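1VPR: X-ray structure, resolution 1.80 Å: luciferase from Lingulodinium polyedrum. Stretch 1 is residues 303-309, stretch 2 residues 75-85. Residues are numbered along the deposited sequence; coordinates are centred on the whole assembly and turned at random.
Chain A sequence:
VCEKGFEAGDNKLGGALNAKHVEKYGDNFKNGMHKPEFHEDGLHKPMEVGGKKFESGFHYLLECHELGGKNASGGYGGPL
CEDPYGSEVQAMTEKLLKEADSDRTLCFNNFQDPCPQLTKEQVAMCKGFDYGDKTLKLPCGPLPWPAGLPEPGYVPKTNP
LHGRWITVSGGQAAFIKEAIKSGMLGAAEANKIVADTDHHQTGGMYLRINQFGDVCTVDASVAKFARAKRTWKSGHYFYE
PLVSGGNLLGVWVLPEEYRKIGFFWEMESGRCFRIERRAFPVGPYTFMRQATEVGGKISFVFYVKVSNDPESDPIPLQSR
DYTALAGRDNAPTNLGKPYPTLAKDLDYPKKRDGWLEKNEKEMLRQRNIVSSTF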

# COMPACT_ATOMS: atom_id res chain seq x y z
N TYR A 303 11.20 5.54 -4.70
CA TYR A 303 11.16 6.55 -3.63
C TYR A 303 12.58 6.89 -3.25
O TYR A 303 13.49 6.04 -3.35
CB TYR A 303 10.51 6.00 -2.35
CG TYR A 303 9.20 5.25 -2.51
CD1 TYR A 303 9.17 3.89 -2.85
CD2 TYR A 303 8.00 5.88 -2.23
CE1 TYR A 303 7.96 3.18 -2.89
CE2 TYR A 303 6.78 5.17 -2.26
CZ TYR A 303 6.77 3.83 -2.59
OH TYR A 303 5.58 3.13 -2.56
N VAL A 304 12.79 8.12 -2.81
CA VAL A 304 14.12 8.52 -2.35
C VAL A 304 13.97 8.82 -0.85
O VAL A 304 12.97 9.40 -0.41
CB VAL A 304 14.66 9.75 -3.13
CG1 VAL A 304 13.74 10.98 -2.93
CG2 VAL A 304 16.07 10.07 -2.64
N LYS A 305 14.95 8.40 -0.04
CA LYS A 305 14.86 8.62 1.40
C LYS A 305 15.22 10.06 1.77
O LYS A 305 16.35 10.52 1.55
CB LYS A 305 15.78 7.64 2.13
CG LYS A 305 15.29 7.36 3.53
CD LYS A 305 16.25 6.53 4.34
CE LYS A 305 15.59 6.15 5.64
NZ LYS A 305 16.48 5.26 6.45
N VAL A 306 14.26 10.79 2.34
CA VAL A 306 14.51 12.19 2.69
C VAL A 306 14.83 12.35 4.19
O VAL A 306 15.38 13.39 4.60
CB VAL A 306 13.33 13.11 2.25
CG1 VAL A 306 13.16 13.05 0.71
CG2 VAL A 306 12.02 12.67 2.93
N SER A 307 14.54 11.33 4.99
CA SER A 307 14.82 11.42 6.43
C SER A 307 14.83 10.08 7.12
O SER A 307 14.07 9.21 6.75
CB SER A 307 13.76 12.27 7.12
OG SER A 307 14.10 12.42 8.49
N ASN A 308 15.67 9.92 8.15
CA ASN A 308 15.69 8.68 8.93
C ASN A 308 14.53 8.70 9.94
O ASN A 308 14.25 7.69 10.59
CB ASN A 308 16.99 8.55 9.71
CG ASN A 308 18.15 8.10 8.85
OD1 ASN A 308 17.95 7.43 7.83
ND2 ASN A 308 19.37 8.45 9.26
N ASP A 309 13.84 9.83 10.07
CA ASP A 309 12.75 9.98 11.01
C ASP A 309 11.39 9.98 10.31
O ASP A 309 11.11 10.85 9.45
CB ASP A 309 12.93 11.31 11.77
CG ASP A 309 11.93 11.50 12.88
OD1 ASP A 309 12.02 12.55 13.55
OD2 ASP A 309 11.07 10.61 13.10
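Stretch 2 75-85: GYGGPLCEDPY

Stretch 2 has no regular helix or strand. It packs as a folded loop on the end of a strand that covers residues 303-307 of stretch 1. The two segments are at least 220 residues apart in sequence wherever they touch. Together they bury 418 Å² of surface. The CA atoms of Val306 and Gly78 are 4.4 Å apart, and those of Val304 and Pro84 are 6.8 Å apart. Passing from Gly78 to Pro84 along stretch 2 therefore means passing from Val306 back to Val304 along the strand, so the loop runs broadly against the strand direction.

The part of the loop nearest Val306 is a type I beta turn from Gly78 to Cys81. Two backbone hydrogen bonds close it, Gly78 N to Cys81 O and Cys81 N to Gly78 O, each 3.0 Å. These leave Leu80 N free for a partner across the contact.

That partner is Val306 O. Leu80 N donates to Val306 O at 2.9 Å, with an N-H...acceptor angle of 155°, and this is the only hydrogen bond between the stretches. The same oxygen lies close to the start of the turn. Gly78 CA approaches Val306 O at 3.1 Å in a CA-H...O contact with an angle of 121° at the hydrogen. Pro79 N is 3.2 Å from Val306 O but has no hydrogen to share. The fit depends on glycine at position 78, because an ideal CB there would lie 2.2 Å from Val306 O, a clash.

The apolar contacts centre on the two valines. Val306 has the largest covered area of any residue here. Val306 CG1 lies 4.0 Å from Cys81 CB and 4.0 Å from Pro84 CB. Val306 CG2 lies 3.8 Å from the backbone oxygen Tyr76 O. Val304 points toward stretch 2. Its CG1 meets Pro84 CB at 3.8 Å and its CG2 meets Cys81 SG at 4.1 Å. Pro84 CB thus touches both valines.

Leu80 also points toward the strand and packs across its end. Leu80 CB is 3.6 Å from Lys305 O. Leu80 CD1 reaches Ser307 C at 3.6 Å, Asn308 OD1 at 3.5 Å and Lys305 CD at 4.0 Å.

Two hydrogen bonds within stretch 1 involve its polar side chains, and the acceptor of the first, Asn308 OD1, is the atom that Leu80 CD1 touches. The extended Lys305 side chain, t at all four chi angles, donates from NZ to Asn308 OD1 at 3.0 Å. Asp309 N donates to Ser307 OG at 3.0 Å, just after the strand ends.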

# COMPACT_ATOMS: atom_id res chain seq x y z
N GLY A 75 7.14 21.35 3.22
CA GLY A 75 7.90 20.95 2.06
C GLY A 75 7.94 19.44 1.98
O GLY A 75 7.37 18.77 2.84
N TYR A 76 8.61 18.88 0.98
CA TYR A 76 8.68 17.44 0.86
C TYR A 76 10.07 16.90 1.13
O TYR A 76 10.23 15.69 1.40
CB TYR A 76 8.22 17.00 -0.54
CG TYR A 76 6.72 16.87 -0.62
CD1 TYR A 76 6.05 15.84 0.03
CD2 TYR A 76 5.97 17.81 -1.32
CE1 TYR A 76 4.67 15.74 -0.01
CE2 TYR A 76 4.59 17.72 -1.37
CZ TYR A 76 3.94 16.69 -0.72
OH TYR A 76 2.56 16.58 -0.78
N GLY A 77 11.05 17.80 1.05
CA GLY A 77 12.44 17.44 1.30
C GLY A 77 12.72 17.16 2.77
O GLY A 77 11.89 17.43 3.65
N GLY A 78 13.89 16.60 3.05
CA GLY A 78 14.28 16.28 4.41
C GLY A 78 15.78 16.38 4.51
O GLY A 78 16.44 16.58 3.49
N PRO A 79 16.37 16.21 5.70
CA PRO A 79 17.82 16.30 5.87
C PRO A 79 18.69 15.41 5.00
O PRO A 79 19.82 15.78 4.68
CB PRO A 79 18.02 16.05 7.37
CG PRO A 79 16.83 15.27 7.75
CD PRO A 79 15.70 15.89 6.97
N LEU A 80 18.18 14.25 4.62
CA LEU A 80 18.97 13.35 3.78
C LEU A 80 18.84 13.68 2.30
O LEU A 80 19.63 13.20 1.49
CB LEU A 80 18.56 11.90 4.00
CG LEU A 80 18.70 11.36 5.43
CD1 LEU A 80 18.04 9.95 5.46
CD2 LEU A 80 20.17 11.32 5.85
N CYS A 81 17.84 14.48 1.94
CA CYS A 81 17.63 14.84 0.54
C CYS A 81 16.66 16.02 0.55
O CYS A 81 15.44 15.85 0.62
CB CYS A 81 17.02 13.68 -0.25
SG CYS A 81 16.69 14.11 -2.00
N GLU A 82 17.23 17.21 0.47
CA GLU A 82 16.44 18.44 0.53
C GLU A 82 15.70 18.75 -0.76
O GLU A 82 14.74 19.53 -0.75
CB GLU A 82 17.34 19.63 0.88
CG GLU A 82 18.10 19.49 2.21
CD GLU A 82 17.24 19.77 3.43
OE1 GLU A 82 17.78 19.71 4.56
OE2 GLU A 82 16.02 20.04 3.28
N ASP A 83 16.14 18.16 -1.86
CA ASP A 83 15.53 18.43 -3.16
C ASP A 83 15.13 17.13 -3.87
O ASP A 83 15.67 16.80 -4.94
CB ASP A 83 16.54 19.19 -4.02
CG ASP A 83 15.91 19.81 -5.25
OD1 ASP A 83 16.69 20.21 -6.14
OD2 ASP A 83 14.67 19.90 -5.33
N PRO A 84 14.17 16.38 -3.31
CA PRO A 84 13.73 15.12 -3.94
C PRO A 84 13.18 15.26 -5.37
O PRO A 84 13.28 14.33 -6.17
CB PRO A 84 12.67 14.58 -2.96
CG PRO A 84 12.14 15.84 -2.28
CD PRO A 84 13.41 16.64 -2.06
N TYR A 85 12.60 16.41 -5.68
CA TYR A 85 12.04 16.61 -7.02
C TYR A 85 12.98 17.34 -7.96
O TYR A 85 12.59 17.69 -9.07
CB TYR A 85 10.72 17.38 -6.90
CG TYR A 85 9.70 16.69 -6.02
CD1 TYR A 85 8.89 17.42 -5.16
CD2 TYR A 85 9.53 15.31 -6.07
CE1 TYR A 85 7.91 16.79 -4.37
CE2 TYR A 85 8.56 14.66 -5.29
CZ TYR A 85 7.76 15.42 -4.44
OH TYR A 85 6.81 14.80 -3.68